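Local coordinates for CdiI immunity protein (Yersinia kristensenii ATCC 33638, PDB 5E3E) that probably protects its bacterium from a contact-dependent inhibition toxin, a nuclease of the RNase A superfamily, by binding the toxin domain in a complex, at residues D67-K72 with S84-W89; A50-L55 with H92-M97. All coordinates share one frame; numbering follows the deposited sequence.

Interaction 1: D67-K72 with S84-W89; sequences DILLNK and SSSEEW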
loop_
_atom_site.group_PDB
_atom_site.type_symbol
_atom_site.label_atom_id
_atom_site.label_comp_id
_atom_site.label_asym_id
_atom_site.label_seq_id
_atom_site.Cartn_x
_atom_site.Cartn_y
_atom_site.Cartn_z
ATOM N N ASP A 67 6.910 13.882 2.308
ATOM C CA ASP A 67 5.754 13.689 3.191
ATOM C C ASP A 67 4.527 13.282 2.381
ATOM O O ASP A 67 3.779 12.401 2.783
ATOM C CB ASP A 67 5.451 14.999 3.924
ATOM C CG ASP A 67 4.420 14.849 4.976
ATOM O OD1 ASP A 67 4.498 13.884 5.745
ATOM O OD2 ASP A 67 3.568 15.767 5.094
ATOM N N ILE A 68 4.367 13.860 1.197
ATOM C CA ILE A 68 3.253 13.496 0.342
ATOM C C ILE A 68 3.332 12.016 -0.068
ATOM O O ILE A 68 2.351 11.278 0.047
ATOM C CB ILE A 68 3.215 14.399 -0.912
ATOM C CG1 ILE A 68 2.709 15.820 -0.510
ATOM C CG2 ILE A 68 2.315 13.836 -1.983
ATOM C CD1 ILE A 68 3.120 16.923 -1.442
ATOM N N LEU A 69 4.483 11.613 -0.574
ATOM C CA LEU A 69 4.625 10.224 -1.089
ATOM C C LEU A 69 4.575 9.163 0.000
ATOM O O LEU A 69 3.847 8.175 -0.128
ATOM C CB LEU A 69 5.881 10.057 -1.932
ATOM C CG LEU A 69 6.027 11.012 -3.117
ATOM C CD1 LEU A 69 7.325 10.723 -3.855
ATOM C CD2 LEU A 69 4.872 10.899 -4.089
ATOM N N LEU A 70 5.353 9.366 1.056
ATOM C CA LEU A 70 5.465 8.405 2.150
ATOM C C LEU A 70 4.317 8.407 3.134
ATOM O O LEU A 70 3.902 7.342 3.558
ATOM C CB LEU A 70 6.798 8.596 2.888
ATOM C CG LEU A 70 8.064 8.198 2.150
ATOM C CD1 LEU A 70 9.260 8.420 3.051
ATOM C CD2 LEU A 70 8.080 6.747 1.659
ATOM N N ASN A 71 3.826 9.575 3.533
ATOM C CA ASN A 71 2.829 9.664 4.581
ATOM C C ASN A 71 1.407 9.916 4.131
ATOM O O ASN A 71 0.495 9.254 4.612
ATOM C CB ASN A 71 3.263 10.704 5.595
ATOM C CG ASN A 71 4.631 10.383 6.165
ATOM O OD1 ASN A 71 4.922 9.217 6.463
ATOM N ND2 ASN A 71 5.516 11.379 6.212
ATOM N N LYS A 72 1.208 10.797 3.158
ATOM C CA LYS A 72 -0.150 11.111 2.719
ATOM C C LYS A 72 -0.643 10.068 1.730
ATOM O O LYS A 72 -1.655 9.419 1.970
ATOM C CB LYS A 72 -0.211 12.520 2.135
ATOM C CG LYS A 72 0.245 13.569 3.135
ATOM C CD LYS A 72 0.058 14.998 2.656
ATOM C CE LYS A 72 0.343 15.991 3.763
ATOM N NZ LYS A 72 0.905 17.262 3.225
ATOM N N SER A 84 18.192 9.966 -4.116
ATOM C CA SER A 84 18.673 11.190 -3.457
ATOM C C SER A 84 17.539 12.150 -3.156
ATOM O O SER A 84 17.710 13.019 -2.308
ATOM C CB SER A 84 19.698 11.956 -4.319
ATOM O OG SER A 84 19.106 12.456 -5.540
ATOM N N SER A 85 16.422 12.012 -3.859
ATOM C CA SER A 85 15.286 12.928 -3.700
ATOM C C SER A 85 14.021 12.258 -4.181
ATOM O O SER A 85 14.051 11.311 -4.985
ATOM C CB SER A 85 15.488 14.254 -4.465
ATOM O OG SER A 85 15.338 14.048 -5.880
ATOM N N SER A 86 12.895 12.794 -3.739
ATOM C CA SER A 86 11.588 12.331 -4.170
ATOM C C SER A 86 11.366 12.642 -5.663
ATOM O O SER A 86 10.808 11.821 -6.389
ATOM C CB SER A 86 10.494 12.928 -3.295
ATOM O OG SER A 86 10.682 12.570 -1.924
ATOM N N GLU A 87 11.813 13.803 -6.127
ATOM C CA GLU A 87 11.785 14.105 -7.574
ATOM C C GLU A 87 12.476 13.032 -8.380
ATOM O O GLU A 87 11.984 12.598 -9.406
ATOM C CB GLU A 87 12.486 15.438 -7.854
ATOM C CG GLU A 87 12.567 15.830 -9.324
ATOM C CD GLU A 87 13.317 17.124 -9.567
ATOM O OE1 GLU A 87 13.599 17.417 -10.749
ATOM O OE2 GLU A 87 13.595 17.870 -8.605
ATOM N N GLU A 88 13.663 12.639 -7.966
ATOM C CA GLU A 88 14.406 11.656 -8.768
ATOM C C GLU A 88 13.675 10.292 -8.800
ATOM O O GLU A 88 13.651 9.618 -9.820
ATOM C CB GLU A 88 15.848 11.531 -8.317
ATOM C CG GLU A 88 16.688 12.788 -8.549
ATOM C CD GLU A 88 16.599 13.372 -9.951
ATOM O OE1 GLU A 88 16.622 12.598 -10.925
ATOM O OE2 GLU A 88 16.502 14.626 -10.105
ATOM N N TRP A 89 13.084 9.876 -7.695
ATOM C CA TRP A 89 12.378 8.601 -7.682
ATOM C C TRP A 89 11.158 8.705 -8.591
ATOM O O TRP A 89 10.893 7.788 -9.362
ATOM C CB TRP A 89 11.947 8.162 -6.286
ATOM C CG TRP A 89 11.383 6.788 -6.318
ATOM C CD1 TRP A 89 11.957 5.696 -6.922
ATOM C CD2 TRP A 89 10.120 6.345 -5.818
ATOM N NE1 TRP A 89 11.142 4.601 -6.805
ATOM C CE2 TRP A 89 10.012 4.972 -6.118
ATOM C CE3 TRP A 89 9.100 6.959 -5.083
ATOM C CZ2 TRP A 89 8.918 4.214 -5.741
ATOM C CZ3 TRP A 89 8.016 6.208 -4.728
ATOM C CH2 TRP A 89 7.930 4.859 -5.037
#
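In the all-helical fold of this immunity protein, the first turn of helix 86-96 presents Ser-86 and Trp-89 to Leu-69, which reaches across from the C-terminal part of helix 62-72. The CA atoms of Leu-69 and Ser-86 are 7.9 Å apart, and a single methyl does nearly all the touching. Leu-69 holds CG opposite its carbonyl carbon (chi1 -56°), an extended chi2 carries the branch outward, and CD1 meets Ser-86 CB at 3.9 Å. The same methyl approaches the benzo edge of the indole near the ring plane, with Leu-69 CD1 4.3 Å from Trp-89 CE3. The joint is small and buried, and it is apolar throughout: Ser-86 offers its CB here, while its hydroxyl is hydrogen-bonded to Tyr-79. Ser-85 N-caps the helix start, its OG accepting from Glu-88 N at 3.0 Å, which ties down the turn that carries both partners of Leu-69. On the other helix, Asp-67 braces the turn away from the contact. Its OD1 takes a 2.7 Å bond, nearly straight at 169°, from Asn-71 ND2, and OD2 forms a long salt bridge with Lys-72. The backbone widens into a pi-type turn at 68-72, where Asp-67 O accepts from the amides of both Asn-71 and Lys-72. Beyond the two segments, Tyr-79 from the connecting loop stacks on the Trp-89 ring, Phe-18 meets that ring edge-to-face, and the end of helix 42-56 reaches both helices, Leu-55 touching Leu-69 and Leu-56 touching Glu-87.

Interaction 2: A50-L55 with H92-M97; sequences AEIDYL and HIYKQM
Ile-52 of helix 42-56 points into helix 86-96 and packs against Ile-93 and Tyr-94, forming the close part of the contact. Its delta methyl is the main probe: Ile-52 CD1 lies 3.7 Å from Ile-93 CG2 and 4.0 Å from Ile-93 CB, the two side chains crossing at a slant. The other branch, Ile-52 CG2, stands opposite the backbone N and comes up at the rim of the phenol ring, close to its plane, 4.0 Å from Tyr-94 CD2. Both isoleucines are buried, and Met-48 and Leu-10 extend this apolar layer, the first against Ile-93 and the second against Ile-52. Helical residues 50-55 and 92-96 run nearly antiparallel, their axes 153° apart in direction and 10.5 Å at closest approach. That wide spacing is bridged by branched and aromatic side chains, and the closest pair of CA atoms, those of Ile-52 and Tyr-94, is still 7.4 Å apart. Toward solvent the contact turns polar and rests on partly exposed groups, with no hydrogen bond between the two segments. Tyr-94 swings its ring across the gap (chi1 -164°) to lie beside Asp-53, whose carboxylate plane is turned 46° from that of the ring. Asp-53 OD2 comes 3.6 Å from Tyr-94 CE2, an oblique approach to the ring, and 3.7 Å from Tyr-94 OH, too long to count as a hydrogen bond. The side chains of Asp-53 and Tyr-94 cross at roughly a right angle in van der Waals contact. Lys-49, one turn earlier on helix 42-56, makes a cation-pi contact with the same tyrosine ring.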
loop_
_atom_site.group_PDB
_atom_site.type_symbol
_atom_site.label_atom_id
_atom_site.label_comp_id
_atom_site.label_asym_id
_atom_site.label_seq_id
_atom_site.Cartn_x
_atom_site.Cartn_y
_atom_site.Cartn_z
ATOM N N ALA A 50 0.214 11.065 -15.347
ATOM C CA ALA A 50 -0.308 12.457 -15.290
ATOM C C ALA A 50 -0.227 13.007 -13.876
ATOM O O ALA A 50 0.150 14.164 -13.696
ATOM C CB ALA A 50 -1.727 12.541 -15.815
ATOM N N GLU A 51 -0.547 12.181 -12.880
ATOM C CA GLU A 51 -0.412 12.601 -11.467
ATOM C C GLU A 51 1.045 12.875 -11.061
ATOM O O GLU A 51 1.325 13.847 -10.391
ATOM C CB GLU A 51 -1.044 11.582 -10.515
ATOM C CG GLU A 51 -2.546 11.532 -10.638
ATOM C CD GLU A 51 -3.219 10.646 -9.576
ATOM O OE1 GLU A 51 -2.529 10.137 -8.669
ATOM O OE2 GLU A 51 -4.447 10.468 -9.688
ATOM N N ILE A 52 1.984 12.031 -11.497
ATOM C CA ILE A 52 3.386 12.340 -11.299
ATOM C C ILE A 52 3.709 13.726 -11.858
ATOM O O ILE A 52 4.421 14.499 -11.224
ATOM C CB ILE A 52 4.304 11.283 -11.931
ATOM C CG1 ILE A 52 4.164 9.981 -11.172
ATOM C CG2 ILE A 52 5.740 11.830 -12.015
ATOM C CD1 ILE A 52 5.088 8.843 -11.630
ATOM N N ASP A 53 3.205 14.041 -13.051
ATOM C CA ASP A 53 3.535 15.313 -13.650
ATOM C C ASP A 53 2.952 16.476 -12.851
ATOM O O ASP A 53 3.603 17.520 -12.734
ATOM C CB ASP A 53 3.027 15.380 -15.089
ATOM C CG ASP A 53 3.984 14.782 -16.065
ATOM O OD1 ASP A 53 5.212 14.877 -15.823
ATOM O OD2 ASP A 53 3.502 14.306 -17.103
ATOM N N TYR A 54 1.757 16.295 -12.290
ATOM C CA TYR A 54 1.152 17.353 -11.454
ATOM C C TYR A 54 2.048 17.630 -10.244
ATOM O O TYR A 54 2.179 18.785 -9.813
ATOM C CB TYR A 54 -0.249 16.996 -10.969
ATOM C CG TYR A 54 -1.308 17.268 -12.009
ATOM C CD1 TYR A 54 -1.585 18.584 -12.404
ATOM C CD2 TYR A 54 -2.064 16.247 -12.548
ATOM C CE1 TYR A 54 -2.549 18.855 -13.362
ATOM C CE2 TYR A 54 -3.033 16.498 -13.491
ATOM C CZ TYR A 54 -3.277 17.824 -13.889
ATOM O OH TYR A 54 -4.220 18.079 -14.860
ATOM N N LEU A 55 2.682 16.595 -9.726
ATOM C CA LEU A 55 3.580 16.797 -8.590
ATOM C C LEU A 55 4.888 17.404 -9.006
ATOM O O LEU A 55 5.340 18.341 -8.349
ATOM C CB LEU A 55 3.845 15.488 -7.830
ATOM C CG LEU A 55 2.623 14.890 -7.101
ATOM C CD1 LEU A 55 3.016 13.561 -6.456
ATOM C CD2 LEU A 55 1.993 15.813 -6.073
ATOM N N HIS A 92 12.161 8.444 -12.128
ATOM C CA HIS A 92 12.461 7.014 -12.374
ATOM C C HIS A 92 11.187 6.159 -12.618
ATOM O O HIS A 92 11.150 5.327 -13.559
ATOM C CB HIS A 92 13.272 6.454 -11.206
ATOM C CG HIS A 92 13.475 4.980 -11.272
ATOM N ND1 HIS A 92 14.360 4.383 -12.143
ATOM C CD2 HIS A 92 12.889 3.982 -10.587
ATOM C CE1 HIS A 92 14.330 3.072 -11.970
ATOM N NE2 HIS A 92 13.474 2.805 -11.001
ATOM N N ILE A 93 10.156 6.327 -11.796
ATOM C CA ILE A 93 8.887 5.579 -11.987
ATOM C C ILE A 93 8.364 5.894 -13.383
ATOM O O ILE A 93 8.033 5.007 -14.141
ATOM C CB ILE A 93 7.827 5.958 -10.961
ATOM C CG1 ILE A 93 8.236 5.502 -9.554
ATOM C CG2 ILE A 93 6.445 5.400 -11.351
ATOM C CD1 ILE A 93 7.303 6.064 -8.509
ATOM N N TYR A 94 8.333 7.171 -13.714
ATOM C CA TYR A 94 7.811 7.634 -14.994
ATOM C C TYR A 94 8.549 6.917 -16.156
ATOM O O TYR A 94 7.915 6.374 -17.074
ATOM C CB TYR A 94 7.970 9.158 -15.074
ATOM C CG TYR A 94 7.156 9.840 -16.133
ATOM C CD1 TYR A 94 7.569 9.780 -17.466
ATOM C CD2 TYR A 94 6.007 10.568 -15.831
ATOM C CE1 TYR A 94 6.866 10.402 -18.463
ATOM C CE2 TYR A 94 5.293 11.224 -16.841
ATOM C CZ TYR A 94 5.732 11.135 -18.149
ATOM O OH TYR A 94 5.086 11.731 -19.238
ATOM N N LYS A 95 9.873 6.920 -16.103
ATOM C CA LYS A 95 10.704 6.306 -17.133
ATOM C C LYS A 95 10.551 4.790 -17.226
ATOM O O LYS A 95 10.668 4.217 -18.319
ATOM C CB LYS A 95 12.173 6.649 -16.883
ATOM C CG LYS A 95 13.097 6.417 -18.059
ATOM C CD LYS A 95 14.525 6.903 -17.786
ATOM C CE LYS A 95 14.629 8.395 -17.524
ATOM N NZ LYS A 95 15.996 8.714 -17.006
ATOM N N GLN A 96 10.372 4.139 -16.080
ATOM C CA GLN A 96 10.123 2.690 -16.033
ATOM C C GLN A 96 8.854 2.250 -16.764
ATOM O O GLN A 96 8.723 1.084 -17.182
ATOM C CB GLN A 96 10.120 2.183 -14.584
ATOM C CG GLN A 96 11.511 2.268 -13.935
ATOM C CD GLN A 96 12.545 1.336 -14.559
ATOM O OE1 GLN A 96 13.530 1.786 -15.123
ATOM N NE2 GLN A 96 12.340 0.061 -14.442
HETATM N N MSE A 97 7.929 3.180 -16.948
HETATM C CA MSE A 97 6.732 2.910 -17.707
HETATM C C MSE A 97 6.948 2.841 -19.198
HETATM O O MSE A 97 6.077 2.361 -19.931
HETATM C CB MSE A 97 5.654 3.958 -17.397
HETATM C CG MSE A 97 5.280 3.910 -15.910
HETATM SE SE MSE A 97 4.427 2.201 -15.373
HETATM C CE MSE A 97 5.969 1.463 -14.402
#

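Helix 86-96 serves both contacts: its first turn takes part in interaction 1, its C-terminal half in interaction 2. Their centres lie about 12 Å apart. The order along the chain is 50-55, 67-72, 84-89, 92-97, which nests interaction 1 inside the loop closed by interaction 2. The partner segments 50-55 and 67-72 also touch, Leu-69 CD2 lying 4.0 Å from Leu-55 CD1, although Leu-55 makes no contact with 92-97. The interactions differ toward the toxin chain: on 67-72, at residues beside the contact rather than in it, Lys-26 of that chain packs on Asn-71 and makes a weak hydrogen bond to Leu-70 O, whereas the segments of interaction 2 touch no other chain of the assembly.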